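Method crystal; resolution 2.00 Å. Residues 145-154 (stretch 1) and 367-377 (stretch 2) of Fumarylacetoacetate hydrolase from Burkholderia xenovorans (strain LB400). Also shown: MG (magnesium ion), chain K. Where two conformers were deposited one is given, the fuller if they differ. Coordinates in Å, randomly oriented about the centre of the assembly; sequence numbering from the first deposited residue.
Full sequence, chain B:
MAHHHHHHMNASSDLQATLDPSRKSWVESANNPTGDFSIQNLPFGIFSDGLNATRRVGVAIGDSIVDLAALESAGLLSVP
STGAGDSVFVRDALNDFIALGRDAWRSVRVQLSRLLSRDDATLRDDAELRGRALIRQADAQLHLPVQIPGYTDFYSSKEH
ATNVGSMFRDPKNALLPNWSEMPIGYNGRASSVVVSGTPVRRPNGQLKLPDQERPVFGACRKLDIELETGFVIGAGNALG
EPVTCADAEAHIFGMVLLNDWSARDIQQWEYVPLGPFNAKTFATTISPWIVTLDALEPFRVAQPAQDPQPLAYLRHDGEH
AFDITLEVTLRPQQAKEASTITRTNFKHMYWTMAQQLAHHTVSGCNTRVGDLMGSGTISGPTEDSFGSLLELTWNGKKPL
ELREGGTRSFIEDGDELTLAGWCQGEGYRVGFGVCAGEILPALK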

# COMPACT_ATOMS: atom_id res chain seq x y z
N PRO B 145 0.76 15.92 -4.37
CA PRO B 145 1.32 16.74 -3.29
C PRO B 145 2.16 15.96 -2.29
O PRO B 145 2.99 16.57 -1.60
CB PRO B 145 0.08 17.35 -2.62
CG PRO B 145 -0.99 16.38 -2.88
CD PRO B 145 -0.72 15.89 -4.30
N VAL B 146 1.98 14.65 -2.19
CA VAL B 146 2.73 13.85 -1.22
C VAL B 146 3.17 12.55 -1.89
O VAL B 146 2.54 12.08 -2.84
CB VAL B 146 1.90 13.53 0.05
CG1 VAL B 146 1.76 14.76 0.92
CG2 VAL B 146 0.52 12.97 -0.33
N GLN B 147 4.28 12.00 -1.39
CA GLN B 147 4.68 10.63 -1.68
C GLN B 147 3.95 9.73 -0.70
O GLN B 147 4.24 9.75 0.50
CB GLN B 147 6.19 10.44 -1.57
CG GLN B 147 6.70 9.06 -1.99
CD GLN B 147 6.58 7.98 -0.90
OE1 GLN B 147 6.77 8.25 0.29
NE2 GLN B 147 6.28 6.75 -1.32
N ILE B 148 2.99 8.95 -1.20
CA ILE B 148 2.01 8.26 -0.36
C ILE B 148 2.60 6.92 0.06
O ILE B 148 2.71 6.01 -0.78
CB ILE B 148 0.68 8.09 -1.10
CG1 ILE B 148 0.16 9.47 -1.52
CG2 ILE B 148 -0.34 7.36 -0.25
CD1 ILE B 148 -0.94 9.40 -2.58
N PRO B 149 2.98 6.74 1.34
CA PRO B 149 3.50 5.43 1.76
C PRO B 149 2.44 4.34 1.74
O PRO B 149 2.74 3.19 1.40
CB PRO B 149 4.02 5.70 3.18
CG PRO B 149 4.14 7.20 3.29
CD PRO B 149 3.00 7.72 2.44
N GLY B 150 1.21 4.69 2.12
CA GLY B 150 0.08 3.78 2.15
C GLY B 150 -1.22 4.50 1.85
O GLY B 150 -1.43 5.63 2.29
N TYR B 151 -2.10 3.84 1.11
CA TYR B 151 -3.42 4.36 0.78
C TYR B 151 -4.47 3.38 1.29
O TYR B 151 -4.45 2.20 0.92
CB TYR B 151 -3.55 4.61 -0.73
CG TYR B 151 -4.97 4.77 -1.25
CD1 TYR B 151 -5.90 5.55 -0.58
CD2 TYR B 151 -5.37 4.13 -2.43
CE1 TYR B 151 -7.20 5.70 -1.05
CE2 TYR B 151 -6.66 4.26 -2.91
CZ TYR B 151 -7.58 5.05 -2.22
OH TYR B 151 -8.86 5.18 -2.69
N THR B 152 -5.34 3.85 2.16
CA THR B 152 -6.42 3.08 2.75
C THR B 152 -7.74 3.70 2.34
O THR B 152 -7.86 4.93 2.28
CB THR B 152 -6.31 3.09 4.29
OG1 THR B 152 -5.07 2.49 4.69
CG2 THR B 152 -7.48 2.35 4.91
N ASP B 153 -8.75 2.88 2.06
CA ASP B 153 -10.05 3.41 1.66
C ASP B 153 -11.14 2.82 2.54
O ASP B 153 -11.19 1.61 2.76
CB ASP B 153 -10.35 3.12 0.19
CG ASP B 153 -11.51 3.95 -0.33
OD1 ASP B 153 -11.72 5.08 0.18
OD2 ASP B 153 -12.21 3.45 -1.23
N PHE B 154 -12.00 3.69 3.06
CA PHE B 154 -13.08 3.26 3.92
C PHE B 154 -14.38 3.21 3.13
O PHE B 154 -14.37 3.19 1.89
CB PHE B 154 -13.14 4.19 5.15
CG PHE B 154 -11.97 4.01 6.07
CD1 PHE B 154 -11.99 3.03 7.06
CD2 PHE B 154 -10.83 4.79 5.92
CE1 PHE B 154 -10.90 2.84 7.90
CE2 PHE B 154 -9.73 4.60 6.75
CZ PHE B 154 -9.77 3.62 7.75
N THR B 367 1.00 3.91 11.01
CA THR B 367 0.78 4.86 9.92
C THR B 367 2.00 5.75 9.80
O THR B 367 2.82 5.85 10.72
CB THR B 367 -0.47 5.73 10.12
OG1 THR B 367 -0.27 6.61 11.23
CG2 THR B 367 -1.71 4.87 10.38
N ARG B 368 2.10 6.41 8.65
CA ARG B 368 3.27 7.19 8.27
C ARG B 368 2.82 8.50 7.65
O ARG B 368 1.75 8.58 7.03
CB ARG B 368 4.15 6.42 7.27
CG ARG B 368 4.77 5.16 7.87
CD ARG B 368 5.67 4.43 6.88
NE ARG B 368 4.86 3.71 5.90
CZ ARG B 368 5.35 2.92 4.94
NH1 ARG B 368 6.66 2.76 4.81
NH2 ARG B 368 4.52 2.31 4.10
N VAL B 369 3.67 9.52 7.81
CA VAL B 369 3.44 10.82 7.19
C VAL B 369 3.21 10.65 5.70
O VAL B 369 3.98 9.94 5.03
CB VAL B 369 4.64 11.74 7.47
CG1 VAL B 369 4.59 12.99 6.61
CG2 VAL B 369 4.70 12.11 8.97
N GLY B 370 2.16 11.28 5.17
CA GLY B 370 1.83 11.17 3.76
C GLY B 370 0.84 10.08 3.41
O GLY B 370 0.38 10.04 2.26
N ASP B 371 0.53 9.18 4.35
CA ASP B 371 -0.53 8.20 4.13
C ASP B 371 -1.83 8.91 3.73
O ASP B 371 -2.13 10.02 4.19
CB ASP B 371 -0.78 7.36 5.38
CG ASP B 371 0.23 6.23 5.57
OD1 ASP B 371 1.02 5.91 4.64
OD2 ASP B 371 0.23 5.64 6.67
N LEU B 372 -2.62 8.25 2.89
CA LEU B 372 -3.85 8.78 2.34
C LEU B 372 -5.01 7.90 2.78
O LEU B 372 -4.96 6.67 2.61
CB LEU B 372 -3.78 8.84 0.81
CG LEU B 372 -5.00 9.36 0.05
CD1 LEU B 372 -5.22 10.84 0.33
CD2 LEU B 372 -4.81 9.11 -1.45
N MET B 373 -6.05 8.51 3.32
CA MET B 373 -7.17 7.76 3.87
C MET B 373 -8.45 8.25 3.20
O MET B 373 -8.90 9.38 3.45
CB MET B 373 -7.20 7.90 5.40
CG MET B 373 -5.83 7.55 5.99
SD MET B 373 -5.88 6.59 7.50
CE MET B 373 -4.14 6.25 7.74
N GLY B 374 -9.02 7.41 2.34
CA GLY B 374 -10.21 7.79 1.61
C GLY B 374 -11.46 7.56 2.45
O GLY B 374 -11.59 6.56 3.16
N SER B 375 -12.39 8.50 2.36
CA SER B 375 -13.57 8.46 3.22
C SER B 375 -14.49 7.30 2.89
O SER B 375 -15.27 6.87 3.75
CB SER B 375 -14.34 9.78 3.11
OG SER B 375 -14.77 9.99 1.76
N GLY B 376 -14.41 6.77 1.67
CA GLY B 376 -15.51 6.04 1.09
C GLY B 376 -16.45 6.99 0.35
O GLY B 376 -16.49 8.19 0.60
N THR B 377 -17.19 6.42 -0.61
CA THR B 377 -18.13 7.19 -1.43
C THR B 377 -19.08 8.01 -0.57
O THR B 377 -19.78 7.47 0.28
CB THR B 377 -18.95 6.27 -2.33
OG1 THR B 377 -18.09 5.48 -3.14
CG2 THR B 377 -19.87 7.10 -3.23
MG MG K . -13.91 3.86 -2.66
O HOH W 1 5.26 2.16 1.14

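Two segments of the chain, more than two hundred residues apart in sequence, meet as neighbouring parallel strands, their directions diverging by 16°, and together bury 714 Å² of surface. Tyr151, Thr152 and Asp153 pair in register with Leu372, Met373 and Gly374. Four backbone hydrogen bonds join them in the alternating pattern of a parallel ladder: Leu372 N donates to Gly150 O (2.9 Å), Thr152 N to Leu372 O (2.9 Å), Gly374 N to Thr152 O (2.7 Å) and Phe154 N to Gly374 O (2.9 Å). All are close to linear, with angles at the hydrogen of 158° to 169°. Three of these carbonyls, those of Gly150, Thr152 and Leu372, also receive CA-H...O contacts, as from Tyr151 CA to Leu372 O and from Met373 CA to Thr152 O, both 3.3 Å.

Apolar packing follows the alternation of side chains across the sheet. On one face Tyr151 CD1 lies 3.8 Å from Leu372 CD2, while Ile148, just ahead of the strand, adds its CG2 at 3.9 Å from Leu372 CB. Thr152 and Met373 point to the other face. The ring of Phe154 presents its edge to Met373, with CE2 4.4 Å from Met373 CB.

Ahead of the strand, a type II turn from Arg368 to Asp371 is closed by a hydrogen bond from Asp371 N to Arg368 O (3.0 Å) and braced by another from Arg368 N to Asp371 OD2 (2.8 Å). Pro149 packs into this turn, its CG 3.2 Å from Val369 O and its CD 3.3 Å from Gly370 C. Its CB also lies over one face of the Arg368 guanidinium, 3.5 Å from Arg368 NE. The other carboxylate oxygen of Asp371, OD1, approaches Gly150 N to 2.8 Å. A water lies with its O 2.7 Å from Pro149 O and accepts a weak hydrogen bond from Arg368 NH2 (3.1 Å), lying between two atoms whose direct geometry is poor.

Three glycines lie where a side chain would meet the other stretch. The backbone angles of Gly370 (phi 93°, psi -11°) by themselves call for glycine, and a CB there would fall 3.0 Å from Gln147 O. At Gly374 a CB would clash with Asp153 OD1, at 2.4 Å. Gly376, whose backbone angles (phi 88°, psi 157°) likewise call for glycine, brings its CA to 3.2 Å from Phe154 O, and a CB would stand 2.8 Å from that oxygen.

Asp153 connects this pairing to the metal: OD2 binds the magnesium ion at 2.3 Å, alongside three ligand atoms elsewhere in the structure, while OD1 lies 3.5 Å from Gly376 N.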